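Local coordinates for protein PfkB family carbohydrate kinase (Listeria grayi DSM 20601, PDB 4GM6) that probably acts as a carbohydrate kinase of the PfkB family, transferring a phosphoryl group from a nucleotide to a sugar-like substrate, at residues 33-39 with 109-115; 157-163 with 190-196; 183-189 with 211-217. All coordinates share one frame; numbering follows the deposited sequence.

Overall arrangement
Contact 1 comes first along the chain, bringing strand 34-38 beside strand 111-115 and closing a loop that includes helices 58-68 and 83-94. It belongs to the small four-stranded sheet and is complete before contact 2 opens. Contacts 2 and 3 are interlaced, in the order 157-163, 183-189, 190-196, 211-217. Contact 2 packs the short helix after strand 153-157 against the loop after strand 184-188, spanning helix 165-180 and that strand; contact 3 closes the crossover through helix 198-208, pairing neighbouring strands of the large sheet. The two touch through G158 N and D188 O, 2.8 Å apart, a probable hydrogen bond. Centre to centre, contact 1 lies about 17 Å from contact 2 and about 27 Å from contact 3.

Contact 1: residues 33-39 with 109-115; sequences LLMRLST and LGTYYLE
Y112 carries CG between its backbone N and carbonyl carbon (chi1 72°), while R36 holds CG anti to N (chi1 166°); together these torsions lay the arginine stem across the tyrosine ring. R36 CB makes a CH-pi contact over the ring face, 4.1 Å from the centroid. L34 CD1 meets Y112 CD2 at 3.8 Å, the two side chains crossing at about a right angle, and L114 CD1 packs against R36 CD. Beyond this stem the guanidinium turns to S38, with R36 NH2 donating to S38 OG at 3.2 Å, and forms salt bridges with D287 and D329. On the other face of the sheet, L37 CD1 sits 4.0 Å above the Y113 ring plane, toward its rim, and M35 CE touches T111 CG2. Five backbone hydrogen bonds run between the parallel strands, from M35 N to G110 O through T39 N to L114 O. M35 and T111 also pack on Y113 of a second subunit. The two faces therefore differ in chemistry: one buries an arginine whose charge is probably balanced by D287 and D329, the other is largely apolar and suited to the subunit interface.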
loop_
_atom_site.group_PDB
_atom_site.type_symbol
_atom_site.label_atom_id
_atom_site.label_comp_id
_atom_site.label_asym_id
_atom_site.label_seq_id
_atom_site.Cartn_x
_atom_site.Cartn_y
_atom_site.Cartn_z
ATOM N N LEU C 33 -12.160 -4.380 25.484
ATOM C CA LEU C 33 -11.328 -4.336 24.295
ATOM C C LEU C 33 -11.931 -3.390 23.263
ATOM O O LEU C 33 -13.138 -3.400 23.032
ATOM C CB LEU C 33 -11.174 -5.722 23.666
ATOM C CG LEU C 33 -10.142 -6.625 24.341
ATOM C CD1 LEU C 33 -10.813 -7.309 25.520
ATOM C CD2 LEU C 33 -9.577 -7.656 23.374
ATOM N N LEU C 34 -11.080 -2.584 22.638
ATOM C CA LEU C 34 -11.528 -1.622 21.637
ATOM C C LEU C 34 -10.849 -1.936 20.317
ATOM O O LEU C 34 -9.721 -2.435 20.286
ATOM C CB LEU C 34 -11.141 -0.195 22.055
ATOM C CG LEU C 34 -11.736 0.272 23.374
ATOM C CD1 LEU C 34 -11.218 1.662 23.745
ATOM C CD2 LEU C 34 -13.246 0.271 23.214
ATOM N N MET C 35 -11.506 -1.631 19.215
ATOM C CA MET C 35 -10.766 -1.648 17.969
ATOM C C MET C 35 -10.282 -0.226 17.694
ATOM O O MET C 35 -11.087 0.719 17.641
ATOM C CB MET C 35 -11.597 -2.165 16.812
ATOM C CG MET C 35 -10.839 -2.056 15.487
ATOM S SD MET C 35 -11.670 -2.848 14.097
ATOM C CE MET C 35 -13.258 -2.031 14.113
ATOM N N ARG C 36 -8.977 -0.057 17.557
ATOM C CA ARG C 36 -8.462 1.250 17.197
ATOM C C ARG C 36 -8.333 1.358 15.676
ATOM O O ARG C 36 -7.896 0.411 15.030
ATOM C CB ARG C 36 -7.113 1.547 17.856
ATOM C CG ARG C 36 -6.493 2.750 17.170
ATOM C CD ARG C 36 -5.266 3.347 17.834
ATOM N NE ARG C 36 -4.317 2.410 18.421
ATOM C CZ ARG C 36 -3.012 2.355 18.137
ATOM N NH1 ARG C 36 -2.236 1.497 18.774
ATOM N NH2 ARG C 36 -2.478 3.129 17.217
ATOM N N LEU C 37 -8.735 2.502 15.120
ATOM C CA LEU C 37 -8.647 2.778 13.669
ATOM C C LEU C 37 -7.811 4.024 13.442
ATOM O O LEU C 37 -8.231 5.119 13.805
ATOM C CB LEU C 37 -10.048 2.951 13.084
ATOM C CG LEU C 37 -10.902 1.689 13.327
ATOM C CD1 LEU C 37 -12.294 2.039 13.816
ATOM C CD2 LEU C 37 -11.002 0.851 12.079
ATOM N N SER C 38 -6.646 3.841 12.816
ATOM C CA SER C 38 -5.560 4.822 12.811
ATOM C C SER C 38 -5.275 5.356 11.409
ATOM O O SER C 38 -5.263 4.575 10.461
ATOM C CB SER C 38 -4.272 4.121 13.278
ATOM O OG SER C 38 -4.179 4.145 14.676
ATOM N N THR C 39 -5.009 6.660 11.285
ATOM C CA THR C 39 -4.513 7.212 10.009
ATOM C C THR C 39 -3.009 6.981 9.934
ATOM O O THR C 39 -2.358 6.706 10.933
ATOM C CB THR C 39 -4.763 8.729 9.881
ATOM O OG1 THR C 39 -3.910 9.450 10.791
ATOM C CG2 THR C 39 -6.202 9.059 10.188
ATOM N N LEU C 109 -18.784 -3.796 19.131
ATOM C CA LEU C 109 -17.495 -3.594 19.767
ATOM C C LEU C 109 -17.182 -2.101 19.752
ATOM O O LEU C 109 -17.358 -1.449 18.733
ATOM C CB LEU C 109 -16.403 -4.355 19.017
ATOM C CG LEU C 109 -15.046 -4.386 19.728
ATOM C CD1 LEU C 109 -15.069 -5.431 20.832
ATOM C CD2 LEU C 109 -13.913 -4.662 18.744
ATOM N N GLY C 110 -16.726 -1.567 20.881
ATOM C CA GLY C 110 -16.319 -0.171 20.965
ATOM C C GLY C 110 -15.114 0.104 20.081
ATOM O O GLY C 110 -14.265 -0.766 19.878
ATOM N N THR C 111 -15.032 1.316 19.546
ATOM C CA THR C 111 -13.927 1.664 18.680
ATOM C C THR C 111 -13.438 3.039 19.053
ATOM O O THR C 111 -14.071 3.728 19.843
ATOM C CB THR C 111 -14.339 1.680 17.177
ATOM O OG1 THR C 111 -15.340 2.688 16.949
ATOM C CG2 THR C 111 -14.904 0.326 16.752
ATOM N N TYR C 112 -12.288 3.425 18.504
ATOM C CA TYR C 112 -11.893 4.812 18.509
ATOM C C TYR C 112 -10.986 5.072 17.324
ATOM O O TYR C 112 -10.367 4.158 16.799
ATOM C CB TYR C 112 -11.265 5.259 19.845
ATOM C CG TYR C 112 -9.876 4.745 20.162
ATOM C CD1 TYR C 112 -8.756 5.531 19.930
ATOM C CD2 TYR C 112 -9.692 3.493 20.728
ATOM C CE1 TYR C 112 -7.487 5.077 20.245
ATOM C CE2 TYR C 112 -8.430 3.026 21.043
ATOM C CZ TYR C 112 -7.336 3.823 20.809
ATOM O OH TYR C 112 -6.081 3.354 21.130
ATOM N N TYR C 113 -10.965 6.321 16.887
ATOM C CA TYR C 113 -10.235 6.718 15.710
ATOM C C TYR C 113 -9.040 7.503 16.202
ATOM O O TYR C 113 -9.173 8.331 17.096
ATOM C CB TYR C 113 -11.122 7.604 14.837
ATOM C CG TYR C 113 -12.321 6.886 14.286
ATOM C CD1 TYR C 113 -12.284 6.318 13.016
ATOM C CD2 TYR C 113 -13.494 6.760 15.034
ATOM C CE1 TYR C 113 -13.381 5.652 12.501
ATOM C CE2 TYR C 113 -14.594 6.086 14.525
ATOM C CZ TYR C 113 -14.522 5.536 13.254
ATOM O OH TYR C 113 -15.602 4.876 12.712
ATOM N N LEU C 114 -7.868 7.222 15.650
ATOM C CA LEU C 114 -6.676 7.937 16.056
ATOM C C LEU C 114 -6.004 8.595 14.851
ATOM O O LEU C 114 -5.608 7.917 13.902
ATOM C CB LEU C 114 -5.702 6.988 16.759
ATOM C CG LEU C 114 -4.611 7.717 17.554
ATOM C CD1 LEU C 114 -4.021 6.840 18.647
ATOM C CD2 LEU C 114 -3.518 8.182 16.610
ATOM N N GLU C 115 -5.895 9.916 14.889
ATOM C CA GLU C 115 -5.218 10.662 13.841
ATOM C C GLU C 115 -3.798 10.843 14.290
ATOM O O GLU C 115 -3.513 11.342 15.395
ATOM C CB GLU C 115 -5.868 12.029 13.659
ATOM C CG GLU C 115 -5.438 12.787 12.426
ATOM C CD GLU C 115 -6.084 14.157 12.396
ATOM O OE1 GLU C 115 -5.749 14.970 13.289
ATOM O OE2 GLU C 115 -6.943 14.409 11.522
HETATM O O HOH W 1 -2.376 7.046 13.552
#

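Contact 2: residues 157-163 with 190-196; sequences SGITIAL and NYRAKLW
G158 O, N190 O, R192 N and W196 NE1 converge on one water that bridges the short helix and the loop. It donates to N190 O at 2.8 Å and weakly to G158 O, and accepts weak bonds from R192 N and W196 NE1, so a single molecule links the start of the helix to both ends of the loop. Beside it, W196 lays its indole against A162. Placing CG between the backbone N and the carbonyl carbon (chi1 54°) turns the ring so that A162 CB stands over the centre of the six-membered ring, 3.4 Å from its centroid and 9° off the normal, a close CH-pi contact. I161 CG1 reaches W196 CH2 obliquely. L195 packs next to it: its CD1 lies 3.6 Å from I159 O and also touches A162 CB, while L195 CD2 meets L163 CD2. I159 CD1 sits 3.6 Å above the plane of the R192 guanidinium, toward its rim. N190 OD1 approaches from the face that I159 CD1 covers and takes two weak bonds, from R192 NE and NH2; N190 ND2 bonds to D188. At the head of the helix S157 is the N-cap, its OG accepting from I159 N at 3.1 Å, and the same hydroxyl is hydrogen-bonded to E59, which also engages T160. With no direct hydrogen bond between the two segments, apolar packing and the bridging water join them. Here a short helix after strand 153-157 meets the loop after the neighbouring parallel strand 184-188, at the carboxyl ends of the strands of the large sheet. This is the edge on which alpha/beta folds of the ribokinase type usually place their active site.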
loop_
_atom_site.group_PDB
_atom_site.type_symbol
_atom_site.label_atom_id
_atom_site.label_comp_id
_atom_site.label_asym_id
_atom_site.label_seq_id
_atom_site.Cartn_x
_atom_site.Cartn_y
_atom_site.Cartn_z
ATOM N N SER C 157 -8.309 -0.874 35.904
ATOM C CA SER C 157 -8.002 0.538 35.702
ATOM C C SER C 157 -9.228 1.424 35.891
ATOM O O SER C 157 -10.370 0.943 35.894
ATOM C CB SER C 157 -7.408 0.766 34.306
ATOM O OG SER C 157 -8.418 1.024 33.341
ATOM N N GLY C 158 -8.976 2.724 36.046
ATOM C CA GLY C 158 -10.046 3.709 36.166
ATOM C C GLY C 158 -10.924 3.837 34.933
ATOM O O GLY C 158 -11.977 4.472 34.980
ATOM N N ILE C 159 -10.492 3.246 33.823
ATOM C CA ILE C 159 -11.273 3.302 32.587
ATOM C C ILE C 159 -12.535 2.472 32.749
ATOM O O ILE C 159 -13.648 2.926 32.457
ATOM C CB ILE C 159 -10.455 2.804 31.380
ATOM C CG1 ILE C 159 -9.407 3.854 31.002
ATOM C CG2 ILE C 159 -11.357 2.513 30.193
ATOM C CD1 ILE C 159 -8.338 3.340 30.067
ATOM N N THR C 160 -12.356 1.260 33.260
ATOM C CA THR C 160 -13.470 0.349 33.445
ATOM C C THR C 160 -14.502 0.862 34.450
ATOM O O THR C 160 -15.703 0.849 34.187
ATOM C CB THR C 160 -12.946 -1.023 33.874
ATOM O OG1 THR C 160 -12.188 -1.563 32.788
ATOM C CG2 THR C 160 -14.090 -1.952 34.216
ATOM N N ILE C 161 -14.043 1.328 35.603
ATOM C CA ILE C 161 -14.985 1.746 36.642
ATOM C C ILE C 161 -15.751 3.013 36.250
ATOM O O ILE C 161 -16.783 3.323 36.833
ATOM C CB ILE C 161 -14.286 1.949 37.995
ATOM C CG1 ILE C 161 -13.146 2.963 37.854
ATOM C CG2 ILE C 161 -13.775 0.618 38.516
ATOM C CD1 ILE C 161 -12.565 3.443 39.165
ATOM N N ALA C 162 -15.248 3.731 35.253
ATOM C CA ALA C 162 -15.899 4.949 34.766
ATOM C C ALA C 162 -17.037 4.647 33.782
ATOM O O ALA C 162 -17.868 5.512 33.493
ATOM C CB ALA C 162 -14.871 5.869 34.102
ATOM N N LEU C 163 -17.075 3.426 33.262
ATOM C CA LEU C 163 -17.988 3.138 32.161
ATOM C C LEU C 163 -19.444 3.084 32.606
ATOM O O LEU C 163 -20.351 3.494 31.877
ATOM C CB LEU C 163 -17.569 1.859 31.425
ATOM C CG LEU C 163 -16.248 1.961 30.642
ATOM C CD1 LEU C 163 -15.919 0.659 29.926
ATOM C CD2 LEU C 163 -16.279 3.113 29.645
ATOM N N ASN C 190 -5.515 5.845 35.670
ATOM C CA ASN C 190 -5.919 5.987 34.276
ATOM C C ASN C 190 -7.183 6.827 34.146
ATOM O O ASN C 190 -8.195 6.378 33.601
ATOM C CB ASN C 190 -6.124 4.608 33.643
ATOM C CG ASN C 190 -5.443 4.480 32.296
ATOM O OD1 ASN C 190 -5.467 5.409 31.488
ATOM N ND2 ASN C 190 -4.821 3.327 32.049
ATOM N N TYR C 191 -7.121 8.048 34.668
ATOM C CA TYR C 191 -8.253 8.954 34.595
ATOM C C TYR C 191 -8.402 9.461 33.171
ATOM O O TYR C 191 -7.416 9.795 32.522
ATOM C CB TYR C 191 -8.071 10.133 35.551
ATOM C CG TYR C 191 -9.091 11.221 35.317
ATOM C CD1 TYR C 191 -10.413 11.048 35.711
ATOM C CD2 TYR C 191 -8.743 12.408 34.678
ATOM C CE1 TYR C 191 -11.359 12.029 35.492
ATOM C CE2 TYR C 191 -9.684 13.396 34.451
ATOM C CZ TYR C 191 -10.991 13.201 34.862
ATOM O OH TYR C 191 -11.941 14.179 34.647
ATOM N N ARG C 192 -9.632 9.502 32.673
ATOM C CA ARG C 192 -9.865 9.966 31.308
ATOM C C ARG C 192 -10.882 11.101 31.304
ATOM O O ARG C 192 -12.037 10.917 31.694
ATOM C CB ARG C 192 -10.330 8.811 30.414
ATOM C CG ARG C 192 -9.273 7.741 30.188
ATOM C CD ARG C 192 -8.063 8.307 29.462
ATOM N NE ARG C 192 -6.968 7.340 29.354
ATOM C CZ ARG C 192 -6.896 6.381 28.430
ATOM N NH1 ARG C 192 -7.864 6.242 27.529
ATOM N NH2 ARG C 192 -5.855 5.555 28.408
ATOM N N ALA C 193 -10.442 12.286 30.892
ATOM C CA ALA C 193 -11.332 13.440 30.863
ATOM C C ALA C 193 -12.598 13.059 30.105
ATOM O O ALA C 193 -13.709 13.348 30.546
ATOM C CB ALA C 193 -10.643 14.628 30.201
ATOM N N LYS C 194 -12.408 12.392 28.967
ATOM C CA LYS C 194 -13.507 11.979 28.091
ATOM C C LYS C 194 -14.593 11.164 28.792
ATOM O O LYS C 194 -15.759 11.229 28.407
ATOM C CB LYS C 194 -12.966 11.194 26.887
ATOM C CG LYS C 194 -12.653 12.042 25.658
ATOM C CD LYS C 194 -11.593 13.103 25.930
ATOM C CE LYS C 194 -11.172 13.818 24.650
ATOM N NZ LYS C 194 -10.773 12.867 23.568
ATOM N N LEU C 195 -14.221 10.397 29.813
ATOM C CA LEU C 195 -15.168 9.465 30.435
ATOM C C LEU C 195 -16.001 10.035 31.567
ATOM O O LEU C 195 -17.110 9.555 31.811
ATOM C CB LEU C 195 -14.465 8.190 30.914
ATOM C CG LEU C 195 -13.981 7.233 29.822
ATOM C CD1 LEU C 195 -13.447 5.948 30.438
ATOM C CD2 LEU C 195 -15.113 6.935 28.854
ATOM N N TRP C 196 -15.428 10.961 32.340
ATOM C CA TRP C 196 -16.131 11.548 33.489
ATOM C C TRP C 196 -15.531 12.815 34.111
ATOM O O TRP C 196 -14.376 13.144 33.888
ATOM C CB TRP C 196 -16.350 10.501 34.554
ATOM C CG TRP C 196 -15.113 9.838 34.940
ATOM C CD1 TRP C 196 -13.884 10.042 34.418
ATOM C CD2 TRP C 196 -14.970 8.832 35.927
ATOM N NE1 TRP C 196 -12.977 9.229 35.027
ATOM C CE2 TRP C 196 -13.624 8.468 35.955
ATOM C CE3 TRP C 196 -15.855 8.196 36.786
ATOM C CZ2 TRP C 196 -13.144 7.512 36.806
ATOM C CZ3 TRP C 196 -15.379 7.252 37.623
ATOM C CH2 TRP C 196 -14.038 6.914 37.637
HETATM O O HOH W 2 -10.910 7.141 33.839
#

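Contact 3: residues 183-189 with 211-217; sequences IKISFDM and LVDYCSA
F187 and V212 form the tight part of the contact: V212 CG2 presses on F187 CB at 3.3 Å, the two side chains crossing at about a right angle. Beside this pair the parallel strands are stitched by nearly straight bonds, F187 N to Y214 O at 2.9 Å and S216 N to F187 O at 2.8 Å. I185 O is gripped twice, by Y214 N and D213 N. At the end of the pairing M189 N donates to S216 O. The methionine's first torsion (chi1 -57°), with CG beside the backbone N, sets CG against A217 CB at 3.7 Å, and bends at chi2 and chi3 place SD near C215 SG. The looser, partly exposed side is confined to K184 and the carboxylate of D213. There the K184 stem crosses Y214 at a slant, CG coming 3.5 Å from OH, but K184 NZ stays 4.4 Å from D213 OD1, beyond a salt bridge, and its ion pair with E247 is weak. These two strands join through helix 198-208 as a beta-alpha-beta unit. Strand 153-157 flanks strand 184-188 and strand 248-256 flanks strand 214-216, while helix 165-180 packs on I185 and L211, and Y250 touches S186 and Y214.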
loop_
_atom_site.group_PDB
_atom_site.type_symbol
_atom_site.label_atom_id
_atom_site.label_comp_id
_atom_site.label_asym_id
_atom_site.label_seq_id
_atom_site.Cartn_x
_atom_site.Cartn_y
_atom_site.Cartn_z
ATOM N N ILE C 183 -5.463 -12.338 47.514
ATOM C CA ILE C 183 -4.912 -11.852 46.247
ATOM C C ILE C 183 -4.537 -10.375 46.283
ATOM O O ILE C 183 -5.268 -9.564 46.887
ATOM C CB ILE C 183 -5.904 -12.064 45.098
ATOM C CG1 ILE C 183 -6.046 -13.557 44.840
ATOM C CG2 ILE C 183 -5.447 -11.304 43.817
ATOM C CD1 ILE C 183 -7.234 -13.884 44.000
ATOM N N LYS C 184 -3.367 -10.035 45.656
ATOM C CA LYS C 184 -2.920 -8.650 45.596
ATOM C C LYS C 184 -3.766 -7.846 44.616
ATOM O O LYS C 184 -4.283 -8.384 43.627
ATOM C CB LYS C 184 -1.441 -8.598 45.211
ATOM C CG LYS C 184 -0.562 -9.339 46.204
ATOM C CD LYS C 184 -0.772 -8.771 47.608
ATOM C CE LYS C 184 0.417 -9.081 48.503
ATOM N NZ LYS C 184 0.326 -8.274 49.749
ATOM N N ILE C 185 -3.921 -6.556 44.897
ATOM C CA ILE C 185 -4.741 -5.695 44.052
ATOM C C ILE C 185 -3.897 -4.644 43.327
ATOM O O ILE C 185 -3.235 -3.813 43.955
ATOM C CB ILE C 185 -5.866 -5.035 44.875
ATOM C CG1 ILE C 185 -6.637 -6.126 45.656
ATOM C CG2 ILE C 185 -6.811 -4.241 43.973
ATOM C CD1 ILE C 185 -7.147 -7.263 44.821
ATOM N N SER C 186 -3.915 -4.710 42.003
ATOM C CA SER C 186 -3.232 -3.740 41.147
ATOM C C SER C 186 -4.252 -2.809 40.520
ATOM O O SER C 186 -5.190 -3.256 39.851
ATOM C CB SER C 186 -2.466 -4.447 40.032
ATOM O OG SER C 186 -2.025 -3.513 39.053
ATOM N N PHE C 187 -4.057 -1.512 40.722
ATOM C CA PHE C 187 -4.984 -0.519 40.192
ATOM C C PHE C 187 -4.247 0.554 39.408
ATOM O O PHE C 187 -3.217 1.074 39.841
ATOM C CB PHE C 187 -5.810 0.107 41.333
ATOM C CG PHE C 187 -6.932 0.986 40.854
ATOM C CD1 PHE C 187 -7.992 0.414 40.128
ATOM C CD2 PHE C 187 -6.929 2.370 41.098
ATOM C CE1 PHE C 187 -9.031 1.213 39.686
ATOM C CE2 PHE C 187 -7.968 3.171 40.663
ATOM C CZ PHE C 187 -9.014 2.605 39.957
ATOM N N ASP C 188 -4.779 0.860 38.230
ATOM C CA ASP C 188 -4.224 1.873 37.366
ATOM C C ASP C 188 -5.228 3.037 37.331
ATOM O O ASP C 188 -6.299 2.905 36.731
ATOM C CB ASP C 188 -4.050 1.245 35.975
ATOM C CG ASP C 188 -3.562 2.225 34.935
ATOM O OD1 ASP C 188 -3.203 3.365 35.306
ATOM O OD2 ASP C 188 -3.542 1.843 33.736
ATOM N N MET C 189 -4.896 4.163 37.972
ATOM C CA MET C 189 -5.811 5.316 38.023
ATOM C C MET C 189 -6.397 5.618 36.636
ATOM O O MET C 189 -7.612 5.674 36.460
ATOM C CB MET C 189 -5.083 6.566 38.516
ATOM C CG MET C 189 -4.434 6.416 39.880
ATOM S SD MET C 189 -5.622 6.565 41.226
ATOM C CE MET C 189 -5.916 8.333 41.279
ATOM N N LEU C 211 -8.560 -0.014 48.913
ATOM C CA LEU C 211 -8.543 -1.434 48.565
ATOM C C LEU C 211 -7.351 -1.890 47.725
ATOM O O LEU C 211 -7.288 -3.066 47.330
ATOM C CB LEU C 211 -9.807 -1.780 47.761
ATOM C CG LEU C 211 -11.129 -1.780 48.505
ATOM C CD1 LEU C 211 -12.152 -2.543 47.665
ATOM C CD2 LEU C 211 -10.956 -2.417 49.892
ATOM N N VAL C 212 -6.420 -0.970 47.420
ATOM C CA VAL C 212 -5.324 -1.269 46.475
ATOM C C VAL C 212 -3.945 -1.575 47.116
ATOM O O VAL C 212 -3.571 -1.003 48.149
ATOM C CB VAL C 212 -5.171 -0.129 45.447
ATOM C CG1 VAL C 212 -3.943 -0.366 44.569
ATOM C CG2 VAL C 212 -6.442 0.007 44.595
ATOM N N ASP C 213 -3.194 -2.480 46.489
ATOM C CA ASP C 213 -1.840 -2.839 46.946
ATOM C C ASP C 213 -0.769 -2.137 46.124
ATOM O O ASP C 213 0.217 -1.613 46.665
ATOM C CB ASP C 213 -1.628 -4.342 46.820
ATOM C CG ASP C 213 -2.555 -5.120 47.705
ATOM O OD1 ASP C 213 -2.448 -4.963 48.931
ATOM O OD2 ASP C 213 -3.394 -5.874 47.175
ATOM N N TYR C 214 -0.969 -2.153 44.812
ATOM C CA TYR C 214 -0.042 -1.549 43.867
ATOM C C TYR C 214 -0.813 -0.542 43.038
ATOM O O TYR C 214 -1.727 -0.917 42.289
ATOM C CB TYR C 214 0.535 -2.612 42.938
ATOM C CG TYR C 214 0.983 -3.889 43.622
ATOM C CD1 TYR C 214 1.759 -3.856 44.780
ATOM C CD2 TYR C 214 0.648 -5.131 43.085
ATOM C CE1 TYR C 214 2.171 -5.030 45.395
ATOM C CE2 TYR C 214 1.059 -6.303 43.683
ATOM C CZ TYR C 214 1.820 -6.251 44.835
ATOM O OH TYR C 214 2.222 -7.429 45.415
ATOM N N CYS C 215 -0.447 0.735 43.166
ATOM C CA CYS C 215 -1.173 1.801 42.475
ATOM C C CYS C 215 -0.336 2.507 41.419
ATOM O O CYS C 215 0.740 3.015 41.716
ATOM C CB CYS C 215 -1.680 2.839 43.489
ATOM S SG CYS C 215 -2.785 4.099 42.782
ATOM N N SER C 216 -0.835 2.552 40.184
ATOM C CA SER C 216 -0.227 3.408 39.189
ATOM C C SER C 216 -0.796 4.819 39.287
ATOM O O SER C 216 -1.922 5.079 38.854
ATOM C CB SER C 216 -0.413 2.859 37.780
ATOM O OG SER C 216 0.281 3.691 36.879
ATOM N N ALA C 217 -0.027 5.724 39.889
ATOM C CA ALA C 217 -0.498 7.090 40.090
ATOM C C ALA C 217 0.647 8.079 39.956
ATOM O O ALA C 217 1.746 7.840 40.470
ATOM C CB ALA C 217 -1.188 7.235 41.446
#